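Local coordinates for protein alpha-1,3-glucanase (Bacillus circulans, PDB 5ZRU) that probably hydrolyses alpha-1,3-glucan, the chain being the catalytic unit of a family GH87 glycoside hydrolase that holds calcium and zinc ions, at residues A64-R69 with Y166-L171. Numbering follows the deposited sequence.
Sequences AQWTIR and YGVDFL. With CA (calcium ion), chain M.
Trp66 meets Leu171 and Val168 in a purely apolar contact, with no hydrogen bond between 64-69 and 166-171. Leu171 lies over one indole face in a CH-pi contact, its CG 4.1 Å from the centroid of the six-membered ring and 28° off the normal, while Leu171 CD1 reaches Trp66 CE3 at 3.6 Å. Val168 comes instead to the ring edge, near its plane, where its CG1, anti to the backbone N (chi1 -178°), stands 3.8 Å from Trp66 CH2. Indole NE1 is hydrogen-bonded to the backbone O of Asp22. With an alanine at Trp66, Leu171 would probably lose the ring face beneath it, Val168 its edge contact, and the Asp22 carbonyl its indole donor.

Asp169 OD1 lies 2.4 Å from a calcium ion shared with the side chains of Asp22, Thr23 and Ser50 and the backbone O of Arg53; OD2 salt-bridges Arg80. A classic beta bulge at Asp169 and Phe170, opposite Arg80, interrupts the strand's alternation, putting Val168 and Leu171 on the indole side and Asp169 on the calcium side. Strand 63-67, paired with 27-29 and 153-157, packs nearly parallel (axes 9.3 Å apart, 19°) on 166-174, which pairs with 76-82, 53-57 and 19-21, across the probably galactose-binding-like beta-sandwich of catalytic domain D1.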
loop_
_atom_site.group_PDB
_atom_site.type_symbol
_atom_site.label_atom_id
_atom_site.label_comp_id
_atom_site.label_asym_id
_atom_site.label_seq_id
_atom_site.Cartn_x
_atom_site.Cartn_y
_atom_site.Cartn_z
ATOM N N ALA A 64 -13.266 -0.189 -22.833
ATOM C CA ALA A 64 -12.706 1.116 -22.511
ATOM C C ALA A 64 -11.453 1.310 -23.355
ATOM O O ALA A 64 -10.636 0.392 -23.489
ATOM C CB ALA A 64 -12.355 1.234 -21.024
ATOM N N GLN A 65 -11.296 2.502 -23.916
ATOM C CA GLN A 65 -10.224 2.752 -24.866
ATOM C C GLN A 65 -9.584 4.098 -24.564
ATOM O O GLN A 65 -10.279 5.080 -24.295
ATOM C CB GLN A 65 -10.769 2.704 -26.297
ATOM C CG GLN A 65 -9.784 3.004 -27.400
ATOM C CD GLN A 65 -10.387 2.722 -28.768
ATOM O OE1 GLN A 65 -11.004 1.677 -28.979
ATOM N NE2 GLN A 65 -10.225 3.663 -29.698
ATOM N N TRP A 66 -8.252 4.135 -24.604
ATOM C CA TRP A 66 -7.488 5.346 -24.368
ATOM C C TRP A 66 -6.606 5.645 -25.573
ATOM O O TRP A 66 -6.176 4.732 -26.282
ATOM C CB TRP A 66 -6.592 5.216 -23.134
ATOM C CG TRP A 66 -7.311 5.172 -21.828
ATOM C CD1 TRP A 66 -7.592 6.230 -21.020
ATOM C CD2 TRP A 66 -7.796 4.010 -21.154
ATOM N NE1 TRP A 66 -8.243 5.805 -19.888
ATOM C CE2 TRP A 66 -8.373 4.444 -19.942
ATOM C CE3 TRP A 66 -7.810 2.647 -21.460
ATOM C CZ2 TRP A 66 -8.963 3.564 -19.042
ATOM C CZ3 TRP A 66 -8.404 1.775 -20.565
ATOM C CH2 TRP A 66 -8.971 2.238 -19.372
ATOM N N THR A 67 -6.321 6.925 -25.785
ATOM C CA THR A 67 -5.356 7.354 -26.788
ATOM C C THR A 67 -4.109 7.881 -26.092
ATOM O O THR A 67 -4.200 8.772 -25.242
ATOM C CB THR A 67 -5.940 8.431 -27.705
ATOM O OG1 THR A 67 -7.135 7.934 -28.304
ATOM C CG2 THR A 67 -4.952 8.781 -28.816
ATOM N N ILE A 68 -2.950 7.330 -26.460
ATOM C CA ILE A 68 -1.698 7.724 -25.821
ATOM C C ILE A 68 -1.435 9.200 -26.076
ATOM O O ILE A 68 -1.555 9.682 -27.209
ATOM C CB ILE A 68 -0.549 6.851 -26.340
ATOM C CG1 ILE A 68 -0.885 5.372 -26.128
ATOM C CG2 ILE A 68 0.754 7.225 -25.656
ATOM C CD1 ILE A 68 -1.100 5.010 -24.652
ATOM N N ARG A 69 -1.064 9.921 -25.021
ATOM C CA ARG A 69 -0.842 11.360 -25.086
ATOM C C ARG A 69 0.519 11.692 -25.694
ATOM O O ARG A 69 1.426 10.855 -25.712
ATOM C CB ARG A 69 -0.918 11.968 -23.690
ATOM C CG ARG A 69 -2.206 11.739 -22.936
ATOM C CD ARG A 69 -2.050 12.267 -21.514
ATOM N NE ARG A 69 -3.179 11.885 -20.689
ATOM C CZ ARG A 69 -3.123 10.997 -19.707
ATOM N NH1 ARG A 69 -1.972 10.409 -19.394
ATOM N NH2 ARG A 69 -4.221 10.718 -19.023
ATOM N N TYR A 166 -16.666 -7.453 -15.771
ATOM C CA TYR A 166 -15.382 -6.918 -15.352
ATOM C C TYR A 166 -15.513 -5.414 -15.163
ATOM O O TYR A 166 -16.429 -4.777 -15.687
ATOM C CB TYR A 166 -14.305 -7.228 -16.404
ATOM C CG TYR A 166 -14.053 -8.696 -16.604
ATOM C CD1 TYR A 166 -14.849 -9.444 -17.458
ATOM C CD2 TYR A 166 -13.016 -9.339 -15.937
ATOM C CE1 TYR A 166 -14.623 -10.794 -17.635
ATOM C CE2 TYR A 166 -12.780 -10.681 -16.115
ATOM C CZ TYR A 166 -13.590 -11.404 -16.973
ATOM O OH TYR A 166 -13.361 -12.744 -17.148
ATOM N N GLY A 167 -14.608 -4.850 -14.393
ATOM C CA GLY A 167 -14.488 -3.405 -14.299
ATOM C C GLY A 167 -13.051 -2.992 -14.529
ATOM O O GLY A 167 -12.129 -3.674 -14.090
ATOM N N VAL A 168 -12.869 -1.874 -15.226
ATOM C CA VAL A 168 -11.534 -1.316 -15.432
ATOM C C VAL A 168 -11.494 0.075 -14.825
ATOM O O VAL A 168 -12.267 0.956 -15.220
ATOM C CB VAL A 168 -11.141 -1.273 -16.918
ATOM C CG1 VAL A 168 -9.726 -0.736 -17.071
ATOM C CG2 VAL A 168 -11.235 -2.668 -17.516
ATOM N N ASP A 169 -10.561 0.284 -13.894
ATOM C CA ASP A 169 -10.363 1.585 -13.258
ATOM C C ASP A 169 -9.413 2.452 -14.085
ATOM O O ASP A 169 -9.794 3.523 -14.576
ATOM C CB ASP A 169 -9.830 1.361 -11.832
ATOM C CG ASP A 169 -9.842 2.608 -10.980
ATOM O OD1 ASP A 169 -10.277 3.681 -11.458
ATOM O OD2 ASP A 169 -9.393 2.510 -9.812
ATOM N N PHE A 170 -8.179 1.992 -14.276
ATOM C CA PHE A 170 -7.214 2.783 -15.032
ATOM C C PHE A 170 -6.141 1.865 -15.597
ATOM O O PHE A 170 -6.019 0.703 -15.211
ATOM C CB PHE A 170 -6.575 3.887 -14.174
ATOM C CG PHE A 170 -5.877 3.382 -12.924
ATOM C CD1 PHE A 170 -4.638 2.763 -12.998
ATOM C CD2 PHE A 170 -6.438 3.583 -11.675
ATOM C CE1 PHE A 170 -3.983 2.299 -11.837
ATOM C CE2 PHE A 170 -5.787 3.136 -10.510
ATOM C CZ PHE A 170 -4.562 2.497 -10.601
ATOM N N LEU A 171 -5.363 2.420 -16.522
ATOM C CA LEU A 171 -4.085 1.869 -16.937
ATOM C C LEU A 171 -2.970 2.817 -16.518
ATOM O O LEU A 171 -3.148 4.039 -16.484
ATOM C CB LEU A 171 -4.020 1.667 -18.455
ATOM C CG LEU A 171 -5.130 0.848 -19.114
ATOM C CD1 LEU A 171 -4.879 0.744 -20.631
ATOM C CD2 LEU A 171 -5.206 -0.523 -18.480
HETATM CA CA CA M . -11.341 5.776 -11.597
HETATM O O HOH W 1 -11.430 8.210 -12.008
#